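Local atomic coordinates of MAGE domain-containing protein (Xenopus laevis, PDB entry 7DG2), a protein that probably serves as the Nse3 subunit of the Smc5/6 complex, pairing with Nse1 to hold and shape Nse4, with a likely part in DNA binding. Residues L11-V16 / H52-T57; I30-I35 / K72-I77; I105-F110 / M184-F189; K152-E157 / W173-F178. All coordinates share one frame; numbering follows the deposited sequence.

The four contacts run along an elongated chain with two small antiparallel sheets, consistent with the tandem winged-helix layout of MAGE domains. Contacts 1 and 2 lie around the sheet of strands 30-31, 75-80 and 64-70: their segments alternate along the chain, their centres are about 15 Å apart, and Val-16 packs on Ile-35. Contacts 3 and 4 lie around the sheet of strands 116-117, 169-173 and 156-160, with centres about 13 Å apart; the segments of contact 4 fall between those of contact 3, and Trp-173 joins the two. Contact 4 also touches contact 2, through Arg-176 and Ile-77. Nse1 reaches contact 1, whereas Nse4 reaches contacts 3 and 4.

Contact 1. Residues L11-V16 / H52-T57; sequences LKVGEV and HRAQIT
Val-13 lies with both methyls against the backbone and side chain of helix 47-62. Its CG2 sits 3.7 Å from Arg-53 CB and rides over one face of the guanidinium, toward the rim; the two side chains cross at about a right angle. The other methyl, CG1, stands anti to the backbone N (chi1 170°) and reaches the backbone of Ala-54, Val-13 CG1 to Ala-54 N 3.7 Å. One turn further on, Val-16 repeats this torsion, and its CG1 meets Ala-54 CB at 3.6 Å. The small alanine lets the helices come close: Val-13 CA and Ala-54 CA are 5.4 Å apart, and the axes of the two segments approach to 8.6 Å at a crossing angle of -58°. Helix 6-23 packs here on helix 47-62, consistent with the winged-helix fold of MAGE domains, held by van der Waals packing of methyls, partly against polar groups. An alanine in place of Val-13 would probably open a gap over Arg-53 and Ala-54 and give the guanidinium more freedom to turn. Further out, Val-17 of helix 6-23 continues the packing onto Ala-54 and Thr-57, while Val-16 also touches Ile-35, Val-39 and Ile-40 of helix 32-40. Lys-12 NZ bonds to Val-39 O and forms a salt bridge with Glu-15 OE1. Nse1 packs at the margin, its Leu-60 on Thr-57 and its Ile-87 on Glu-15.

Contact 2. Residues I30-I35 / K72-I77; sequences IKRADI and KSHIYI
The guanidinium of Arg-32 lies flat on one face of the His-74 ring, centres 3.9 Å apart and planes 14° from parallel, with NH1 over the middle of the ring. Lys-72 C lies over the rim of the opposite face. The stacked pair points the same way, and His-74 ND1 is hydrogen-bonded to Glu-68, which helps fix the rotation of the ring; the negative charge would probably also suit the guanidinium stacked on it. Next to them the Tyr-76 ring receives Ile-35 CD1 at its edge, 3.8 Å from CD2, while Tyr-76 OH touches Arg-32 CD at 3.3 Å. An alanine in place of Arg-32 would probably leave that face of His-74 without its stacking partner and let the imidazole move more freely.

Backbone bonds fix the register: Ile-30 and Tyr-76 form an antiparallel hydrogen-bonded pair, Ile-30 N to Tyr-76 O 2.9 Å, Tyr-76 N to Ile-30 O 2.8 Å. Past the strand, Arg-32 N donates to His-74 O at 2.9 Å, nearly straight at 169°. Lys-31, the N-cap of helix 32-40, pairs with Ile-75. Strand 30-31 thus edges the sheet beside strand 75-80, which pairs on its other side with strand 64-70, while Leu-20 of helix 6-23 and Ile-51 of helix 47-62 cover Ile-35.

Contact 3. Residues I105-F110 / M184-F189; sequences ILSLIF and MKVLEF
Helices 94-111 and 183-193 pack across one another beside the sheet containing strand 169-173, with Val-186 and Phe-110 carrying most of the contact. Val-186 CG1, anti to the backbone N (chi1 172°), lies 3.6 Å from Ser-107 OG and 3.8 Å from Ser-107 CA. The same methyl approaches Phe-110 CD2 at 4.2 Å, the two side chains sliding past each other in opposite directions. Phe-110 also meets the next residue, its CE2 3.7 Å from Leu-187 CB, the ring crossing the leucine obliquely. The chain segments run at -106°, close to perpendicular, with their axes 9.8 Å apart, which confines the touching to a short patch of Ser-107 and Phe-110 against Val-186, Leu-187 and Phe-189. The pair belongs to a chain whose MAGE family is built of winged-helix folds. Ser-107 is the polar member of the patch: its hydroxyl bonds back to Met-103 O in its own helix, so that the buried oxygen is satisfied there while it faces the apolar methyl. Ser-107 OG also lies 3.8 Å from Phe-189 CD2. Trp-173 of strand 169-173 borders both helices, touching Phe-110 and Val-186 and donating NE1 to Leu-106 O. From Nse4, Tyr-61 meets the Phe-189 ring edge-to-face, and Phe-62 and Phe-12 pack on Leu-106 and Ser-107.

Contact 4. Residues K152-E157 / W173-F178; sequences KQKYLE and WGQRAF
Arg-176 starts out extended, CG anti to the backbone N (chi1 -180°), and then bends at chi3 (-72°), the turn that brings NE round to the backbone at the end of helix 142-152. Its CD is laid over the face of the Tyr-155 ring, 3.4 Å from the centroid, a CH-pi contact displaced toward the rim near CZ. NE then donates to Gln-153 O at 2.8 Å, with the oxygen in the guanidinium plane and the donor in the carbonyl plane.

Two further bonds join the backbones. Arg-176 N reaches Lys-154 O at 2.8 Å from above the carbonyl plane, and Gly-174 N reaches Tyr-155 O at 2.8 Å, also from above the plane of the tyrosine's own carbonyl. Gly-174, the N-cap of helix 175-180, lies so close that a CB would clash with Lys-154 O. Lys-154 ends helix 142-152 in a Schellman motif, its positive phi turning the chain toward strand 156-160.

Glu-180 grips both partners, through Arg-176 NH1 and Tyr-155 OH, and Arg-64 of Nse4 also bonds to that hydroxyl. Leu-156 and Trp-173 diverge where strands 156-160 and 169-173 begin and end their antiparallel pairing, and both side chains pack on helix 94-111.

Contact 1. Residues L11-V16 / H52-T57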
# COMPACT_ATOMS: atom_id res chain seq x y z
N LEU B 11 -14.69 -14.52 -16.30
CA LEU B 11 -13.74 -14.96 -15.28
C LEU B 11 -12.32 -14.54 -15.64
O LEU B 11 -11.56 -14.10 -14.77
CB LEU B 11 -13.82 -16.48 -15.12
CG LEU B 11 -15.13 -17.02 -14.52
CD1 LEU B 11 -15.10 -18.53 -14.48
CD2 LEU B 11 -15.36 -16.46 -13.13
N LYS B 12 -11.95 -14.65 -16.93
CA LYS B 12 -10.61 -14.24 -17.34
C LYS B 12 -10.41 -12.75 -17.15
O LYS B 12 -9.30 -12.32 -16.81
CB LYS B 12 -10.35 -14.58 -18.82
CG LYS B 12 -10.52 -16.01 -19.18
CD LYS B 12 -9.67 -16.87 -18.33
CE LYS B 12 -8.22 -16.69 -18.62
NZ LYS B 12 -7.48 -17.75 -17.91
N VAL B 13 -11.44 -11.95 -17.44
CA VAL B 13 -11.31 -10.50 -17.25
C VAL B 13 -10.99 -10.19 -15.80
O VAL B 13 -10.09 -9.39 -15.51
CB VAL B 13 -12.58 -9.77 -17.71
CG1 VAL B 13 -12.54 -8.31 -17.30
CG2 VAL B 13 -12.72 -9.88 -19.24
N GLY B 14 -11.72 -10.80 -14.87
CA GLY B 14 -11.44 -10.58 -13.46
C GLY B 14 -10.03 -10.99 -13.07
O GLY B 14 -9.37 -10.31 -12.29
N GLU B 15 -9.55 -12.11 -13.63
CA GLU B 15 -8.19 -12.54 -13.33
C GLU B 15 -7.16 -11.55 -13.84
O GLU B 15 -6.14 -11.31 -13.20
CB GLU B 15 -7.96 -13.94 -13.93
CG GLU B 15 -8.80 -14.99 -13.24
CD GLU B 15 -8.91 -16.31 -13.99
OE1 GLU B 15 -8.36 -16.44 -15.10
OE2 GLU B 15 -9.58 -17.23 -13.46
N VAL B 16 -7.40 -10.98 -15.03
CA VAL B 16 -6.46 -9.99 -15.55
C VAL B 16 -6.43 -8.75 -14.66
O VAL B 16 -5.36 -8.17 -14.42
CB VAL B 16 -6.82 -9.62 -17.01
CG1 VAL B 16 -6.00 -8.43 -17.44
CG2 VAL B 16 -6.54 -10.83 -17.92
N HIS B 52 -9.12 -5.16 -22.93
CA HIS B 52 -10.01 -4.00 -22.98
C HIS B 52 -11.01 -4.02 -21.83
O HIS B 52 -11.19 -3.01 -21.14
CB HIS B 52 -10.75 -3.98 -24.33
CG HIS B 52 -11.79 -2.91 -24.41
ND1 HIS B 52 -11.48 -1.56 -24.45
CD2 HIS B 52 -13.14 -2.98 -24.40
CE1 HIS B 52 -12.59 -0.85 -24.49
NE2 HIS B 52 -13.62 -1.69 -24.46
N ARG B 53 -11.66 -5.15 -21.59
CA ARG B 53 -12.64 -5.21 -20.51
C ARG B 53 -11.97 -5.01 -19.15
O ARG B 53 -12.56 -4.40 -18.26
CB ARG B 53 -13.41 -6.53 -20.56
CG ARG B 53 -14.26 -6.69 -21.82
CD ARG B 53 -15.04 -8.00 -21.81
NE ARG B 53 -15.84 -8.11 -20.59
CZ ARG B 53 -16.52 -9.19 -20.23
NH1 ARG B 53 -16.52 -10.28 -20.99
NH2 ARG B 53 -17.22 -9.18 -19.09
N ALA B 54 -10.74 -5.52 -18.98
CA ALA B 54 -10.02 -5.28 -17.73
C ALA B 54 -9.66 -3.81 -17.58
O ALA B 54 -9.77 -3.25 -16.48
CB ALA B 54 -8.75 -6.15 -17.68
N GLN B 55 -9.24 -3.17 -18.67
CA GLN B 55 -8.95 -1.75 -18.63
C GLN B 55 -10.18 -0.95 -18.23
O GLN B 55 -10.09 -0.03 -17.40
CB GLN B 55 -8.42 -1.30 -20.00
CG GLN B 55 -8.09 0.19 -20.07
CD GLN B 55 -7.47 0.59 -21.39
OE1 GLN B 55 -7.44 -0.20 -22.33
NE2 GLN B 55 -7.00 1.83 -21.47
N ILE B 56 -11.34 -1.31 -18.78
CA ILE B 56 -12.57 -0.59 -18.44
C ILE B 56 -12.93 -0.79 -16.98
O ILE B 56 -13.36 0.15 -16.30
CB ILE B 56 -13.72 -1.02 -19.38
CG1 ILE B 56 -13.41 -0.59 -20.82
CG2 ILE B 56 -15.06 -0.45 -18.91
CD1 ILE B 56 -12.99 0.89 -20.96
N THR B 57 -12.75 -2.01 -16.45
CA THR B 57 -13.01 -2.25 -15.03
C THR B 57 -12.11 -1.38 -14.15
O THR B 57 -12.57 -0.80 -13.16
CB THR B 57 -12.81 -3.73 -14.68
OG1 THR B 57 -13.79 -4.52 -15.35
CG2 THR B 57 -12.94 -3.95 -13.17

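Contact 2. Residues I30-I35 / K72-I77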
# COMPACT_ATOMS: atom_id res chain seq x y z
N ILE B 30 4.41 -3.72 -16.45
CA ILE B 30 3.75 -5.00 -16.69
C ILE B 30 3.74 -5.26 -18.19
O ILE B 30 3.11 -4.51 -18.95
CB ILE B 30 2.32 -4.99 -16.13
CG1 ILE B 30 2.34 -4.50 -14.67
CG2 ILE B 30 1.69 -6.38 -16.30
CD1 ILE B 30 0.97 -4.08 -14.11
N LYS B 31 4.41 -6.33 -18.62
CA LYS B 31 4.47 -6.62 -20.06
C LYS B 31 3.13 -7.17 -20.55
O LYS B 31 2.57 -8.07 -19.95
CB LYS B 31 5.57 -7.65 -20.35
CG LYS B 31 6.98 -7.20 -19.99
CD LYS B 31 7.95 -8.35 -20.20
CE LYS B 31 9.38 -7.99 -19.86
NZ LYS B 31 10.29 -9.10 -20.28
N ARG B 32 2.64 -6.63 -21.68
CA ARG B 32 1.47 -7.24 -22.31
C ARG B 32 1.68 -8.73 -22.54
O ARG B 32 0.76 -9.54 -22.33
CB ARG B 32 1.17 -6.54 -23.64
CG ARG B 32 -0.07 -7.03 -24.35
CD ARG B 32 -0.19 -6.35 -25.71
NE ARG B 32 0.72 -6.99 -26.66
CZ ARG B 32 0.92 -6.57 -27.90
NH1 ARG B 32 0.26 -5.51 -28.34
NH2 ARG B 32 1.76 -7.23 -28.70
N ALA B 33 2.87 -9.12 -22.99
CA ALA B 33 3.12 -10.53 -23.29
C ALA B 33 2.96 -11.41 -22.06
O ALA B 33 2.52 -12.56 -22.17
CB ALA B 33 4.51 -10.70 -23.90
N ASP B 34 3.28 -10.88 -20.87
CA ASP B 34 3.10 -11.67 -19.64
C ASP B 34 1.64 -11.76 -19.25
O ASP B 34 1.19 -12.81 -18.78
CB ASP B 34 3.91 -11.07 -18.49
CG ASP B 34 5.41 -11.28 -18.63
OD1 ASP B 34 5.83 -12.27 -19.26
OD2 ASP B 34 6.18 -10.45 -18.09
N ILE B 35 0.86 -10.68 -19.41
CA ILE B 35 -0.58 -10.80 -19.21
C ILE B 35 -1.15 -11.90 -20.09
O ILE B 35 -1.94 -12.75 -19.64
CB ILE B 35 -1.28 -9.46 -19.52
CG1 ILE B 35 -0.71 -8.34 -18.64
CG2 ILE B 35 -2.79 -9.62 -19.31
CD1 ILE B 35 -1.22 -6.96 -19.08
N LYS B 72 7.37 -0.37 -28.22
CA LYS B 72 8.02 -1.49 -28.89
C LYS B 72 7.87 -2.79 -28.11
O LYS B 72 7.61 -3.85 -28.70
CB LYS B 72 9.50 -1.18 -29.13
CG LYS B 72 10.32 -2.37 -29.61
CD LYS B 72 11.75 -1.97 -29.95
CE LYS B 72 12.55 -3.17 -30.45
NZ LYS B 72 13.88 -2.77 -30.97
N SER B 73 8.03 -2.74 -26.79
CA SER B 73 7.89 -3.93 -25.95
C SER B 73 6.49 -4.07 -25.36
O SER B 73 6.22 -5.07 -24.68
CB SER B 73 8.93 -3.92 -24.81
OG SER B 73 8.75 -2.81 -23.93
N HIS B 74 5.61 -3.10 -25.59
CA HIS B 74 4.25 -3.08 -25.08
C HIS B 74 4.23 -3.41 -23.59
O HIS B 74 3.75 -4.46 -23.16
CB HIS B 74 3.36 -4.06 -25.85
CG HIS B 74 3.40 -3.86 -27.33
ND1 HIS B 74 2.80 -2.79 -27.96
CD2 HIS B 74 3.99 -4.60 -28.30
CE1 HIS B 74 3.01 -2.88 -29.26
NE2 HIS B 74 3.73 -3.97 -29.49
N ILE B 75 4.77 -2.49 -22.80
CA ILE B 75 4.74 -2.60 -21.35
C ILE B 75 3.83 -1.51 -20.79
O ILE B 75 3.83 -0.37 -21.26
CB ILE B 75 6.15 -2.56 -20.72
CG1 ILE B 75 6.84 -1.23 -20.96
CG2 ILE B 75 7.01 -3.71 -21.28
CD1 ILE B 75 8.10 -1.03 -20.11
N TYR B 76 3.04 -1.89 -19.79
CA TYR B 76 1.99 -1.04 -19.24
C TYR B 76 2.31 -0.61 -17.83
O TYR B 76 3.05 -1.28 -17.10
CB TYR B 76 0.65 -1.77 -19.19
CG TYR B 76 0.13 -2.28 -20.52
CD1 TYR B 76 0.04 -1.45 -21.62
CD2 TYR B 76 -0.29 -3.59 -20.64
CE1 TYR B 76 -0.45 -1.93 -22.84
CE2 TYR B 76 -0.80 -4.07 -21.84
CZ TYR B 76 -0.88 -3.24 -22.93
OH TYR B 76 -1.37 -3.74 -24.12
N ILE B 77 1.72 0.52 -17.42
CA ILE B 77 1.67 0.94 -16.03
C ILE B 77 0.23 1.35 -15.73
O ILE B 77 -0.61 1.46 -16.63
CB ILE B 77 2.64 2.10 -15.70
CG1 ILE B 77 2.22 3.37 -16.44
CG2 ILE B 77 4.08 1.72 -16.02
CD1 ILE B 77 3.00 4.60 -15.97
O HOH W 1 4.99 -7.30 -24.02

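Contact 3. Residues I105-F110 / M184-F189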
# COMPACT_ATOMS: atom_id res chain seq x y z
N ILE B 105 15.32 14.81 -7.59
CA ILE B 105 16.19 14.35 -8.67
C ILE B 105 15.60 14.71 -10.04
O ILE B 105 16.31 15.21 -10.93
CB ILE B 105 16.43 12.83 -8.54
CG1 ILE B 105 17.20 12.52 -7.26
CG2 ILE B 105 17.18 12.29 -9.76
CD1 ILE B 105 17.28 11.02 -6.96
N LEU B 106 14.30 14.46 -10.23
CA LEU B 106 13.67 14.85 -11.49
C LEU B 106 13.81 16.35 -11.73
O LEU B 106 13.95 16.79 -12.87
CB LEU B 106 12.19 14.47 -11.49
CG LEU B 106 11.84 12.97 -11.49
CD1 LEU B 106 10.33 12.79 -11.34
CD2 LEU B 106 12.31 12.31 -12.78
N SER B 107 13.73 17.13 -10.65
CA SER B 107 13.85 18.58 -10.77
C SER B 107 15.21 18.98 -11.32
O SER B 107 15.29 19.77 -12.26
CB SER B 107 13.61 19.25 -9.41
OG SER B 107 12.26 19.09 -8.98
N LEU B 108 16.28 18.43 -10.75
CA LEU B 108 17.62 18.78 -11.22
C LEU B 108 17.79 18.41 -12.68
O LEU B 108 18.28 19.22 -13.49
CB LEU B 108 18.68 18.09 -10.35
CG LEU B 108 20.12 18.43 -10.77
CD1 LEU B 108 20.40 19.90 -10.56
CD2 LEU B 108 21.16 17.57 -10.02
N ILE B 109 17.36 17.21 -13.05
CA ILE B 109 17.51 16.75 -14.43
C ILE B 109 16.80 17.69 -15.38
O ILE B 109 17.38 18.17 -16.36
CB ILE B 109 16.98 15.31 -14.56
CG1 ILE B 109 17.82 14.34 -13.74
CG2 ILE B 109 16.89 14.92 -16.04
CD1 ILE B 109 17.19 12.95 -13.65
N PHE B 110 15.53 17.98 -15.11
CA PHE B 110 14.75 18.83 -16.00
C PHE B 110 15.31 20.25 -16.04
O PHE B 110 15.46 20.84 -17.11
CB PHE B 110 13.28 18.82 -15.57
CG PHE B 110 12.48 19.97 -16.11
CD1 PHE B 110 12.24 20.09 -17.47
CD2 PHE B 110 11.96 20.93 -15.25
CE1 PHE B 110 11.50 21.16 -17.98
CE2 PHE B 110 11.22 22.00 -15.74
CZ PHE B 110 10.99 22.11 -17.11
N MET B 184 5.97 20.58 -16.90
CA MET B 184 5.36 21.78 -16.33
C MET B 184 5.01 21.57 -14.87
O MET B 184 5.19 22.48 -14.05
CB MET B 184 4.11 22.18 -17.14
CG MET B 184 3.50 23.51 -16.71
SD MET B 184 4.66 24.88 -16.94
CE MET B 184 4.55 25.12 -18.72
N LYS B 185 4.52 20.38 -14.51
CA LYS B 185 4.25 20.10 -13.10
C LYS B 185 5.53 20.17 -12.27
O LYS B 185 5.52 20.71 -11.16
CB LYS B 185 3.60 18.72 -12.95
CG LYS B 185 2.17 18.63 -13.45
CD LYS B 185 1.21 19.37 -12.53
CE LYS B 185 -0.25 19.01 -12.87
NZ LYS B 185 -1.23 19.88 -12.17
N VAL B 186 6.64 19.62 -12.78
CA VAL B 186 7.89 19.68 -12.02
C VAL B 186 8.37 21.12 -11.90
O VAL B 186 8.86 21.56 -10.85
CB VAL B 186 8.94 18.75 -12.65
CG1 VAL B 186 10.30 18.97 -11.99
CG2 VAL B 186 8.51 17.28 -12.50
N LEU B 187 8.23 21.90 -12.98
CA LEU B 187 8.57 23.31 -12.93
C LEU B 187 7.73 24.04 -11.89
O LEU B 187 8.22 24.94 -11.20
CB LEU B 187 8.38 23.95 -14.31
CG LEU B 187 8.68 25.45 -14.37
CD1 LEU B 187 10.10 25.73 -13.88
CD2 LEU B 187 8.49 25.97 -15.79
N GLU B 188 6.45 23.67 -11.78
CA GLU B 188 5.59 24.28 -10.78
C GLU B 188 6.04 23.93 -9.37
O GLU B 188 5.97 24.77 -8.46
CB GLU B 188 4.14 23.86 -11.02
CG GLU B 188 3.55 24.55 -12.23
CD GLU B 188 2.18 24.02 -12.65
OE1 GLU B 188 1.64 23.11 -11.99
OE2 GLU B 188 1.65 24.55 -13.65
N PHE B 189 6.50 22.70 -9.16
CA PHE B 189 7.05 22.31 -7.87
C PHE B 189 8.32 23.09 -7.55
O PHE B 189 8.46 23.65 -6.46
CB PHE B 189 7.34 20.80 -7.87
CG PHE B 189 8.11 20.34 -6.67
CD1 PHE B 189 7.46 19.98 -5.50
CD2 PHE B 189 9.50 20.25 -6.71
CE1 PHE B 189 8.17 19.55 -4.39
CE2 PHE B 189 10.22 19.82 -5.61
CZ PHE B 189 9.55 19.47 -4.45

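Contact 4. Residues K152-E157 / W173-F178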
# COMPACT_ATOMS: atom_id res chain seq x y z
N LYS B 152 14.44 0.51 -12.28
CA LYS B 152 13.58 -0.61 -12.64
C LYS B 152 12.11 -0.22 -12.66
O LYS B 152 11.31 -0.81 -13.40
CB LYS B 152 13.81 -1.77 -11.68
CG LYS B 152 15.18 -2.43 -11.86
CD LYS B 152 15.75 -2.89 -10.54
CE LYS B 152 14.81 -3.84 -9.82
NZ LYS B 152 15.33 -4.17 -8.46
N GLN B 153 11.73 0.78 -11.86
CA GLN B 153 10.39 1.34 -11.94
C GLN B 153 10.19 2.23 -13.15
O GLN B 153 9.05 2.64 -13.42
CB GLN B 153 10.09 2.11 -10.65
CG GLN B 153 10.00 1.20 -9.43
CD GLN B 153 9.90 1.98 -8.12
OE1 GLN B 153 10.43 3.09 -7.99
NE2 GLN B 153 9.21 1.40 -7.14
N LYS B 154 11.26 2.53 -13.90
CA LYS B 154 11.26 3.42 -15.05
C LYS B 154 10.96 4.87 -14.68
O LYS B 154 10.54 5.65 -15.54
CB LYS B 154 10.27 2.97 -16.14
CG LYS B 154 10.42 1.52 -16.54
CD LYS B 154 11.78 1.23 -17.09
CE LYS B 154 11.74 -0.08 -17.87
NZ LYS B 154 13.09 -0.43 -18.39
N TYR B 155 11.19 5.26 -13.42
CA TYR B 155 11.16 6.68 -13.10
C TYR B 155 12.39 7.39 -13.64
O TYR B 155 12.31 8.56 -14.01
CB TYR B 155 11.09 6.90 -11.59
CG TYR B 155 9.71 6.75 -10.99
CD1 TYR B 155 8.67 7.57 -11.40
CD2 TYR B 155 9.47 5.82 -9.98
CE1 TYR B 155 7.40 7.46 -10.82
CE2 TYR B 155 8.22 5.69 -9.41
CZ TYR B 155 7.20 6.52 -9.83
OH TYR B 155 5.96 6.37 -9.25
N LEU B 156 13.53 6.71 -13.69
CA LEU B 156 14.76 7.30 -14.17
C LEU B 156 15.42 6.36 -15.17
O LEU B 156 15.23 5.14 -15.13
CB LEU B 156 15.74 7.56 -13.02
CG LEU B 156 15.31 8.50 -11.90
CD1 LEU B 156 16.31 8.48 -10.76
CD2 LEU B 156 15.11 9.91 -12.42
N GLU B 157 16.19 6.95 -16.08
CA GLU B 157 17.17 6.24 -16.89
C GLU B 157 18.56 6.48 -16.31
O GLU B 157 18.86 7.57 -15.83
CB GLU B 157 17.15 6.72 -18.34
CG GLU B 157 15.98 6.26 -19.17
CD GLU B 157 16.12 6.72 -20.60
OE1 GLU B 157 17.16 7.34 -20.93
OE2 GLU B 157 15.19 6.47 -21.40
N TRP B 173 15.04 11.48 -17.21
CA TRP B 173 13.72 10.98 -16.82
C TRP B 173 13.43 9.65 -17.51
O TRP B 173 13.72 9.48 -18.70
CB TRP B 173 12.61 11.96 -17.21
CG TRP B 173 12.49 13.20 -16.40
CD1 TRP B 173 13.46 13.82 -15.67
CD2 TRP B 173 11.31 14.00 -16.27
NE1 TRP B 173 12.95 14.96 -15.08
CE2 TRP B 173 11.63 15.09 -15.43
CE3 TRP B 173 10.01 13.89 -16.77
CZ2 TRP B 173 10.69 16.07 -15.08
CZ3 TRP B 173 9.07 14.87 -16.42
CH2 TRP B 173 9.43 15.94 -15.59
N GLY B 174 12.82 8.72 -16.76
CA GLY B 174 12.31 7.49 -17.34
C GLY B 174 10.87 7.62 -17.85
O GLY B 174 10.18 8.61 -17.60
N GLN B 175 10.43 6.57 -18.56
CA GLN B 175 9.11 6.56 -19.17
C GLN B 175 8.00 6.72 -18.14
O GLN B 175 6.97 7.34 -18.42
CB GLN B 175 8.93 5.26 -19.96
CG GLN B 175 9.84 5.11 -21.20
CD GLN B 175 10.06 3.65 -21.60
OE1 GLN B 175 10.09 2.75 -20.75
NE2 GLN B 175 10.22 3.41 -22.90
N ARG B 176 8.18 6.16 -16.94
CA ARG B 176 7.13 6.31 -15.93
C ARG B 176 6.99 7.76 -15.48
O ARG B 176 5.87 8.23 -15.24
CB ARG B 176 7.38 5.39 -14.74
CG ARG B 176 6.30 5.52 -13.67
CD ARG B 176 6.56 4.63 -12.46
NE ARG B 176 6.37 3.21 -12.71
CZ ARG B 176 5.19 2.58 -12.67
NH1 ARG B 176 4.08 3.24 -12.43
NH2 ARG B 176 5.15 1.27 -12.89
N ALA B 177 8.11 8.50 -15.37
CA ALA B 177 8.03 9.91 -14.98
C ALA B 177 7.23 10.71 -16.01
O ALA B 177 6.43 11.57 -15.64
CB ALA B 177 9.43 10.50 -14.83
N PHE B 178 7.45 10.44 -17.29
CA PHE B 178 6.71 11.21 -18.29
C PHE B 178 5.22 10.92 -18.27
O PHE B 178 4.44 11.77 -18.72
CB PHE B 178 7.27 10.96 -19.69
CG PHE B 178 8.54 11.71 -19.97
CD1 PHE B 178 8.51 13.09 -20.14
CD2 PHE B 178 9.75 11.04 -20.05
CE1 PHE B 178 9.67 13.79 -20.39
CE2 PHE B 178 10.91 11.74 -20.30
CZ PHE B 178 10.87 13.12 -20.47